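Local structure of putative glucoamylase (Bacteroides caccae ATCC 43185, 4QT9) at residues P48-D54 and Q388-A392; N63-S67 and P113-D119; T66-F72 and E137-L141. The protein is a putative glucoamylase with an alpha/alpha toroid fold and probably hydrolyses glycosidic bonds in glucans. All coordinates share one frame; numbering follows the deposited sequence.

Contact 1: residues P48-D54 and Q388-A392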
# COMPACT_ATOMS: atom_id res chain seq x y z
N PRO A 48 -13.16 0.42 4.57
CA PRO A 48 -13.86 1.25 3.57
C PRO A 48 -12.84 2.11 2.82
O PRO A 48 -11.80 2.42 3.39
CB PRO A 48 -14.81 2.12 4.43
CG PRO A 48 -14.15 2.20 5.76
CD PRO A 48 -13.32 0.94 5.95
N GLU A 49 -13.13 2.49 1.57
CA GLU A 49 -12.25 3.34 0.78
C GLU A 49 -11.88 4.60 1.60
O GLU A 49 -10.70 4.96 1.71
CB GLU A 49 -12.95 3.73 -0.55
CG GLU A 49 -12.17 4.71 -1.43
CD GLU A 49 -10.82 4.23 -1.93
OE1 GLU A 49 -10.74 3.11 -2.48
OE2 GLU A 49 -9.84 4.99 -1.77
N ARG A 50 -12.89 5.22 2.24
CA ARG A 50 -12.78 6.44 3.01
C ARG A 50 -13.62 6.43 4.30
O ARG A 50 -14.62 5.69 4.41
CB ARG A 50 -13.21 7.64 2.14
CG ARG A 50 -14.71 7.77 1.85
CD ARG A 50 -14.97 8.65 0.64
NE ARG A 50 -14.89 7.88 -0.60
CZ ARG A 50 -14.00 8.06 -1.58
NH1 ARG A 50 -13.04 8.98 -1.46
NH2 ARG A 50 -14.05 7.32 -2.67
N TYR A 51 -13.23 7.28 5.26
CA TYR A 51 -13.93 7.52 6.51
C TYR A 51 -13.97 9.02 6.75
O TYR A 51 -12.92 9.66 6.83
CB TYR A 51 -13.29 6.78 7.70
CG TYR A 51 -14.16 6.81 8.93
CD1 TYR A 51 -14.16 7.91 9.78
CD2 TYR A 51 -15.01 5.76 9.23
CE1 TYR A 51 -15.01 7.99 10.87
CE2 TYR A 51 -15.87 5.82 10.33
CZ TYR A 51 -15.86 6.93 11.15
OH TYR A 51 -16.68 6.96 12.26
N HIS A 52 -15.17 9.59 6.78
CA HIS A 52 -15.36 11.04 6.98
C HIS A 52 -15.97 11.28 8.35
O HIS A 52 -17.11 10.88 8.60
CB HIS A 52 -16.22 11.67 5.85
CG HIS A 52 -15.58 11.57 4.47
ND1 HIS A 52 -16.23 12.05 3.35
CD2 HIS A 52 -14.37 11.10 4.10
CE1 HIS A 52 -15.39 11.87 2.34
NE2 HIS A 52 -14.25 11.31 2.75
N VAL A 53 -15.20 11.92 9.26
CA VAL A 53 -15.64 12.23 10.63
C VAL A 53 -16.94 13.08 10.59
O VAL A 53 -17.80 12.90 11.44
CB VAL A 53 -14.51 12.93 11.45
CG1 VAL A 53 -15.00 13.36 12.84
CG2 VAL A 53 -13.27 12.04 11.57
N ASP A 54 -17.08 13.95 9.57
CA ASP A 54 -18.22 14.86 9.36
C ASP A 54 -19.51 14.13 8.95
O ASP A 54 -20.57 14.73 9.05
CB ASP A 54 -17.87 15.95 8.30
CG ASP A 54 -17.21 15.43 7.03
OD1 ASP A 54 -16.00 15.08 7.08
OD2 ASP A 54 -17.88 15.45 5.97
N GLN A 388 -11.32 16.53 8.14
CA GLN A 388 -11.36 15.48 9.14
C GLN A 388 -11.76 14.20 8.41
O GLN A 388 -12.85 13.66 8.61
CB GLN A 388 -12.29 15.89 10.29
CG GLN A 388 -11.87 17.24 10.89
CD GLN A 388 -12.42 17.46 12.26
OE1 GLN A 388 -13.54 17.05 12.60
NE2 GLN A 388 -11.65 18.18 13.08
N ARG A 389 -10.88 13.77 7.47
CA ARG A 389 -11.13 12.64 6.58
C ARG A 389 -9.93 11.73 6.50
O ARG A 389 -8.78 12.16 6.65
CB ARG A 389 -11.51 13.13 5.16
CG ARG A 389 -12.85 13.90 5.16
CD ARG A 389 -13.15 14.64 3.88
NE ARG A 389 -14.53 15.11 3.90
CZ ARG A 389 -15.21 15.53 2.83
NH1 ARG A 389 -14.63 15.57 1.64
NH2 ARG A 389 -16.48 15.90 2.95
N TYR A 390 -10.23 10.44 6.32
CA TYR A 390 -9.25 9.38 6.17
C TYR A 390 -9.47 8.58 4.92
O TYR A 390 -10.60 8.49 4.44
CB TYR A 390 -9.35 8.40 7.33
CG TYR A 390 -9.12 9.01 8.69
CD1 TYR A 390 -7.83 9.25 9.17
CD2 TYR A 390 -10.19 9.30 9.53
CE1 TYR A 390 -7.62 9.76 10.44
CE2 TYR A 390 -9.99 9.83 10.80
CZ TYR A 390 -8.69 10.04 11.26
OH TYR A 390 -8.47 10.51 12.53
N LEU A 391 -8.38 7.95 4.42
CA LEU A 391 -8.39 6.98 3.32
C LEU A 391 -7.64 5.76 3.78
O LEU A 391 -6.52 5.91 4.29
CB LEU A 391 -7.75 7.53 2.02
CG LEU A 391 -8.44 8.68 1.32
CD1 LEU A 391 -7.54 9.23 0.23
CD2 LEU A 391 -9.78 8.24 0.73
N ALA A 392 -8.22 4.56 3.59
CA ALA A 392 -7.58 3.29 3.93
C ALA A 392 -6.16 3.18 3.38
O ALA A 392 -5.26 2.78 4.13
CB ALA A 392 -8.43 2.11 3.41
O HOH W 1 -14.03 17.72 7.12
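The guanidinium of Arg389 lies flat on the ring of His52, the two planes 6° apart and the group centres 4.0 Å from each other, with Arg389 NE standing over the middle of the imidazole. Arg389 CD covers the same face in a CH-pi contact, 3.7 Å from the centroid of the His52 ring; the arginine chain, extended from CG to NE (chi2 168°, chi3 169°), lays its CD and NE along the ring. At the edge of the guanidinium sits the Asp54 carboxylate; they form a salt bridge, and the N-H...O bond within it, Arg389 NH2 to Asp54 OD2 at 3.4 Å, is straight but weak. The imidazole is held in its rotation by Val56 O at ND1 and Tyr320 OH at NE2, and it also stacks with Tyr57. A water joins Asp54 OD1 to Gln388 N.

On the other face of the sheet, Tyr51 CD1 approaches Tyr390 CD2 to 4.2 Å, and Val53 CG2 touches Tyr390 CE2. The two tyrosines form a hydrogen-bonded pair, Tyr51 N to Tyr390 O at 3.0 Å and Tyr390 N to Tyr51 O at 2.8 Å. The result is a small two-stranded antiparallel sheet, tying strand 50-52 to the strand that leads straight into helix 392-406 of the alpha/alpha toroid.

Contact 2: residues N63-S67 and P113-D119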
# COMPACT_ATOMS: atom_id res chain seq x y z
N ASN A 63 -20.06 2.48 2.79
CA ASN A 63 -20.02 1.02 2.85
C ASN A 63 -19.18 0.37 1.74
O ASN A 63 -19.14 -0.87 1.65
CB ASN A 63 -21.44 0.46 2.79
CG ASN A 63 -22.16 0.66 1.47
OD1 ASN A 63 -21.89 1.59 0.69
ND2 ASN A 63 -23.14 -0.18 1.23
N VAL A 64 -18.55 1.19 0.87
CA VAL A 64 -17.72 0.71 -0.23
C VAL A 64 -16.33 0.39 0.32
O VAL A 64 -15.65 1.27 0.84
CB VAL A 64 -17.69 1.69 -1.42
CG1 VAL A 64 -16.59 1.33 -2.41
CG2 VAL A 64 -19.05 1.75 -2.12
N VAL A 65 -15.94 -0.90 0.21
CA VAL A 65 -14.66 -1.42 0.69
C VAL A 65 -13.66 -1.53 -0.46
O VAL A 65 -14.03 -1.88 -1.59
CB VAL A 65 -14.78 -2.78 1.46
CG1 VAL A 65 -15.52 -2.61 2.79
CG2 VAL A 65 -15.47 -3.84 0.62
N THR A 66 -12.41 -1.25 -0.16
CA THR A 66 -11.32 -1.27 -1.14
C THR A 66 -10.48 -2.54 -0.93
O THR A 66 -10.15 -2.86 0.20
CB THR A 66 -10.51 0.06 -1.06
OG1 THR A 66 -9.43 0.00 -1.98
CG2 THR A 66 -9.99 0.38 0.35
N SER A 67 -10.17 -3.26 -1.99
CA SER A 67 -9.38 -4.48 -1.89
C SER A 67 -7.92 -4.19 -1.47
O SER A 67 -7.45 -4.79 -0.51
CB SER A 67 -9.43 -5.27 -3.20
OG SER A 67 -9.12 -4.44 -4.31
N PRO A 113 -11.81 -7.05 -7.59
CA PRO A 113 -11.96 -5.70 -8.17
C PRO A 113 -11.37 -4.64 -7.25
O PRO A 113 -11.06 -4.95 -6.09
CB PRO A 113 -13.48 -5.53 -8.22
CG PRO A 113 -13.98 -6.31 -7.05
CD PRO A 113 -13.09 -7.52 -6.99
N HIS A 114 -11.27 -3.39 -7.73
CA HIS A 114 -10.82 -2.27 -6.88
C HIS A 114 -11.76 -2.09 -5.67
O HIS A 114 -11.31 -1.99 -4.53
CB HIS A 114 -10.80 -0.96 -7.67
CG HIS A 114 -10.05 0.16 -6.99
ND1 HIS A 114 -9.13 0.90 -7.67
CD2 HIS A 114 -10.12 0.60 -5.71
CE1 HIS A 114 -8.64 1.76 -6.80
NE2 HIS A 114 -9.21 1.63 -5.61
N TRP A 115 -13.07 -2.12 -5.93
CA TRP A 115 -14.11 -1.92 -4.91
C TRP A 115 -15.22 -2.94 -4.93
O TRP A 115 -15.60 -3.41 -6.00
CB TRP A 115 -14.81 -0.57 -5.16
CG TRP A 115 -14.04 0.69 -4.90
CD1 TRP A 115 -13.08 0.88 -3.95
CD2 TRP A 115 -14.34 1.98 -5.45
NE1 TRP A 115 -12.71 2.21 -3.92
CE2 TRP A 115 -13.48 2.91 -4.82
CE3 TRP A 115 -15.26 2.45 -6.41
CZ2 TRP A 115 -13.50 4.28 -5.13
CZ3 TRP A 115 -15.31 3.82 -6.68
CH2 TRP A 115 -14.43 4.71 -6.05
N TRP A 116 -15.82 -3.18 -3.76
CA TRP A 116 -17.09 -3.87 -3.55
C TRP A 116 -17.96 -3.05 -2.63
O TRP A 116 -17.46 -2.25 -1.83
CB TRP A 116 -16.99 -5.27 -2.90
CG TRP A 116 -15.97 -6.23 -3.36
CD1 TRP A 116 -16.15 -7.25 -4.25
CD2 TRP A 116 -14.69 -6.46 -2.76
NE1 TRP A 116 -15.03 -8.04 -4.31
CE2 TRP A 116 -14.12 -7.59 -3.39
CE3 TRP A 116 -13.93 -5.76 -1.79
CZ2 TRP A 116 -12.85 -8.07 -3.05
CZ3 TRP A 116 -12.67 -6.23 -1.47
CH2 TRP A 116 -12.16 -7.39 -2.08
N TYR A 117 -19.24 -3.36 -2.63
CA TYR A 117 -20.18 -2.92 -1.62
C TYR A 117 -19.98 -3.95 -0.52
O TYR A 117 -20.11 -5.14 -0.80
CB TYR A 117 -21.61 -2.88 -2.17
CG TYR A 117 -21.79 -1.91 -3.31
CD1 TYR A 117 -21.98 -0.55 -3.07
CD2 TYR A 117 -21.85 -2.35 -4.63
CE1 TYR A 117 -22.17 0.36 -4.12
CE2 TYR A 117 -22.05 -1.46 -5.69
CZ TYR A 117 -22.21 -0.11 -5.43
OH TYR A 117 -22.42 0.76 -6.48
N GLY A 118 -19.53 -3.50 0.65
CA GLY A 118 -19.18 -4.36 1.78
C GLY A 118 -20.29 -5.23 2.34
O GLY A 118 -20.02 -6.27 2.94
N ASP A 119 -21.55 -4.82 2.12
CA ASP A 119 -22.70 -5.56 2.62
C ASP A 119 -23.14 -6.69 1.68
O ASP A 119 -23.78 -7.63 2.17
CB ASP A 119 -23.90 -4.63 2.90
CG ASP A 119 -24.22 -3.57 1.85
OD1 ASP A 119 -23.70 -3.67 0.72
OD2 ASP A 119 -24.99 -2.63 2.17
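Val65 and Trp116 form the hydrogen-bonded pair at the middle of an antiparallel strand contact, a largely buried piece of sheet lying just where the chain turns into helix 67-83. Their two backbone bonds are Val65 N to Trp116 O at 2.9 Å and Trp116 N to Val65 O at 3.1 Å.

On the face that carries these two side chains, Val65 CG2 meets the edge of the Trp116 indole, 3.4 Å from CE3, while Ser67 CB packs on CH2 and Pro113 CG covers one face; NE1 reaches out to Asp106 O. With an alanine in place of Trp116, Val65 CG2 and Ser67 CB would probably face a gap and Asp106 O lose its indole donor. On the opposite face of the sheet, Val64 CG1 sits over the five-membered ring of Trp115, 3.8 Å from its centroid, and Val64 CG2 lies against Tyr117 CD1.

Ser67 closes one end. Ser67 OG, set between the backbone N and carbonyl carbon (chi1 51°), donates to Pro113 O at 2.7 Å, and Ser67 N bonds to His114 O. At the other end Asn63 ND2 meets Asp119 OD2, 3.2 Å away, from above the carboxylate plane.

Strand 115-117 is the central one of three, flanked by 64-66 and 123-124; Phe101 of helix 88-104 meets both Val65 and Trp116.

Contact 3: residues T66-F72 and E137-L141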
# COMPACT_ATOMS: atom_id res chain seq x y z
N THR A 66 -12.41 -1.25 -0.16
CA THR A 66 -11.32 -1.27 -1.14
C THR A 66 -10.48 -2.54 -0.93
O THR A 66 -10.15 -2.86 0.20
CB THR A 66 -10.51 0.06 -1.06
OG1 THR A 66 -9.43 0.00 -1.98
CG2 THR A 66 -9.99 0.38 0.35
N SER A 67 -10.17 -3.26 -1.99
CA SER A 67 -9.38 -4.48 -1.89
C SER A 67 -7.92 -4.19 -1.47
O SER A 67 -7.45 -4.79 -0.51
CB SER A 67 -9.43 -5.27 -3.20
OG SER A 67 -9.12 -4.44 -4.31
N GLY A 68 -7.25 -3.26 -2.16
CA GLY A 68 -5.87 -2.89 -1.88
C GLY A 68 -5.66 -2.37 -0.47
O GLY A 68 -4.82 -2.90 0.26
N GLY A 69 -6.47 -1.38 -0.09
CA GLY A 69 -6.44 -0.78 1.24
C GLY A 69 -6.72 -1.79 2.34
O GLY A 69 -6.17 -1.68 3.44
N SER A 70 -7.54 -2.81 2.02
CA SER A 70 -7.87 -3.89 2.95
C SER A 70 -6.65 -4.80 3.20
O SER A 70 -6.52 -5.29 4.31
CB SER A 70 -9.05 -4.70 2.46
OG SER A 70 -10.22 -3.93 2.70
N GLY A 71 -5.77 -4.96 2.20
CA GLY A 71 -4.51 -5.70 2.35
C GLY A 71 -3.62 -5.02 3.39
O GLY A 71 -3.10 -5.66 4.31
N PHE A 72 -3.51 -3.68 3.28
CA PHE A 72 -2.79 -2.84 4.25
C PHE A 72 -3.45 -2.93 5.61
O PHE A 72 -2.77 -3.01 6.62
CB PHE A 72 -2.73 -1.37 3.80
CG PHE A 72 -2.21 -1.08 2.41
CD1 PHE A 72 -1.55 -2.06 1.67
CD2 PHE A 72 -2.42 0.16 1.83
CE1 PHE A 72 -1.08 -1.78 0.39
CE2 PHE A 72 -1.95 0.44 0.54
CZ PHE A 72 -1.26 -0.53 -0.17
N GLU A 137 -4.50 -4.02 -7.28
CA GLU A 137 -5.24 -4.04 -6.03
C GLU A 137 -5.28 -5.46 -5.44
O GLU A 137 -5.14 -5.63 -4.23
CB GLU A 137 -6.65 -3.51 -6.28
CG GLU A 137 -6.68 -2.00 -6.39
CD GLU A 137 -6.77 -1.30 -5.05
OE1 GLU A 137 -7.88 -1.31 -4.45
OE2 GLU A 137 -5.73 -0.79 -4.58
N THR A 138 -5.37 -6.48 -6.31
CA THR A 138 -5.33 -7.90 -5.91
C THR A 138 -3.97 -8.23 -5.24
O THR A 138 -3.92 -8.90 -4.21
CB THR A 138 -5.60 -8.81 -7.11
OG1 THR A 138 -6.91 -8.53 -7.59
CG2 THR A 138 -5.49 -10.29 -6.76
N ALA A 139 -2.89 -7.68 -5.81
CA ALA A 139 -1.53 -7.90 -5.32
C ALA A 139 -1.35 -7.31 -3.91
O ALA A 139 -0.77 -7.98 -3.05
CB ALA A 139 -0.54 -7.30 -6.28
N PHE A 140 -1.86 -6.09 -3.66
CA PHE A 140 -1.82 -5.43 -2.35
C PHE A 140 -2.67 -6.21 -1.33
O PHE A 140 -2.25 -6.36 -0.20
CB PHE A 140 -2.27 -3.96 -2.43
CG PHE A 140 -1.32 -3.11 -3.27
CD1 PHE A 140 0.05 -3.29 -3.20
CD2 PHE A 140 -1.82 -2.14 -4.13
CE1 PHE A 140 0.91 -2.55 -4.00
CE2 PHE A 140 -0.95 -1.37 -4.91
CZ PHE A 140 0.41 -1.58 -4.86
N LEU A 141 -3.78 -6.77 -1.73
CA LEU A 141 -4.58 -7.62 -0.83
C LEU A 141 -3.82 -8.91 -0.50
O LEU A 141 -3.79 -9.33 0.67
CB LEU A 141 -5.95 -7.92 -1.45
CG LEU A 141 -6.93 -8.82 -0.68
CD1 LEU A 141 -7.35 -8.23 0.70
CD2 LEU A 141 -8.19 -9.01 -1.47
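Glu137 and Gly68 make the main polar grip between two neighbouring helices that run the same way, their segment axes 18° apart and only 7.0 Å from each other at closest approach. The glutamate chain is bent at CB-CG (chi2 -85°), which brings its carboxylate across to the first turn of helix 67-83. There Gly68 N donates to Glu137 OE1 at 3.1 Å, approaching from well above the carboxylate plane, and Thr66 OG1 lies near the same oxygen, in a contact that is weak at best. Glu137 OE2 stands beside Gly68 CA, where a side chain on this residue would collide with it.

One turn further on the backbones all but touch. Gly71 CA lies 3.7 Å from Leu141 CA and 3.5 Å from Phe140 O, in a CA-H...O contact; a CB on Gly71 would run into the neighbouring backbone. Leu141, CG anti to the backbone N (chi1 179°), lays CB and CD1 against Ser67 O, each at 3.6 Å.

The side chains of Phe72 and Phe140 run alongside one another in the same direction, but their rings are oblique: planes at 56° and centroids 5.5 Å apart. Phe72 CZ stands over one face of the Phe140 ring, displaced from its centre, and Phe72 CE1 touches Phe140 CB at 3.8 Å. Tyr266 meets both rings edge-to-face, completing an aromatic cluster.

Within the first turn, Ser70 OG bonds back to Thr66 O at 2.7 Å, and the same carbonyl also accepts from Ser70 N.

The chemistry is thus divided: glycines let the two helices come unusually near, aromatic packing fills one side, and a buried carboxylate oxygen is gripped by a backbone N-H in the first turn of a helix.

Contacts 2 and 3 share Thr66 and Ser67, their centres about 10 Å apart, so strand 64-66 runs directly from one into the other. Contact 1, about 14 Å from contact 2 and 17 Å from contact 3 between centres, reaches both: Glu49 N lies 2.9 Å from Val64 O and Glu49 OE1 2.6 Å from Trp115 NE1, both probable hydrogen bonds, while Ala392 CB packs on Thr66 CG2. His114 CD2 comes within 3.2 Å of Glu137 OE1. Acetate, probably from the crystallisation liquor, is bound about 3 Å from the Glu137 side chain, and the His114 side chain is about 5 Å from bound acetate; this may mark a pocket near the centre of the toroid.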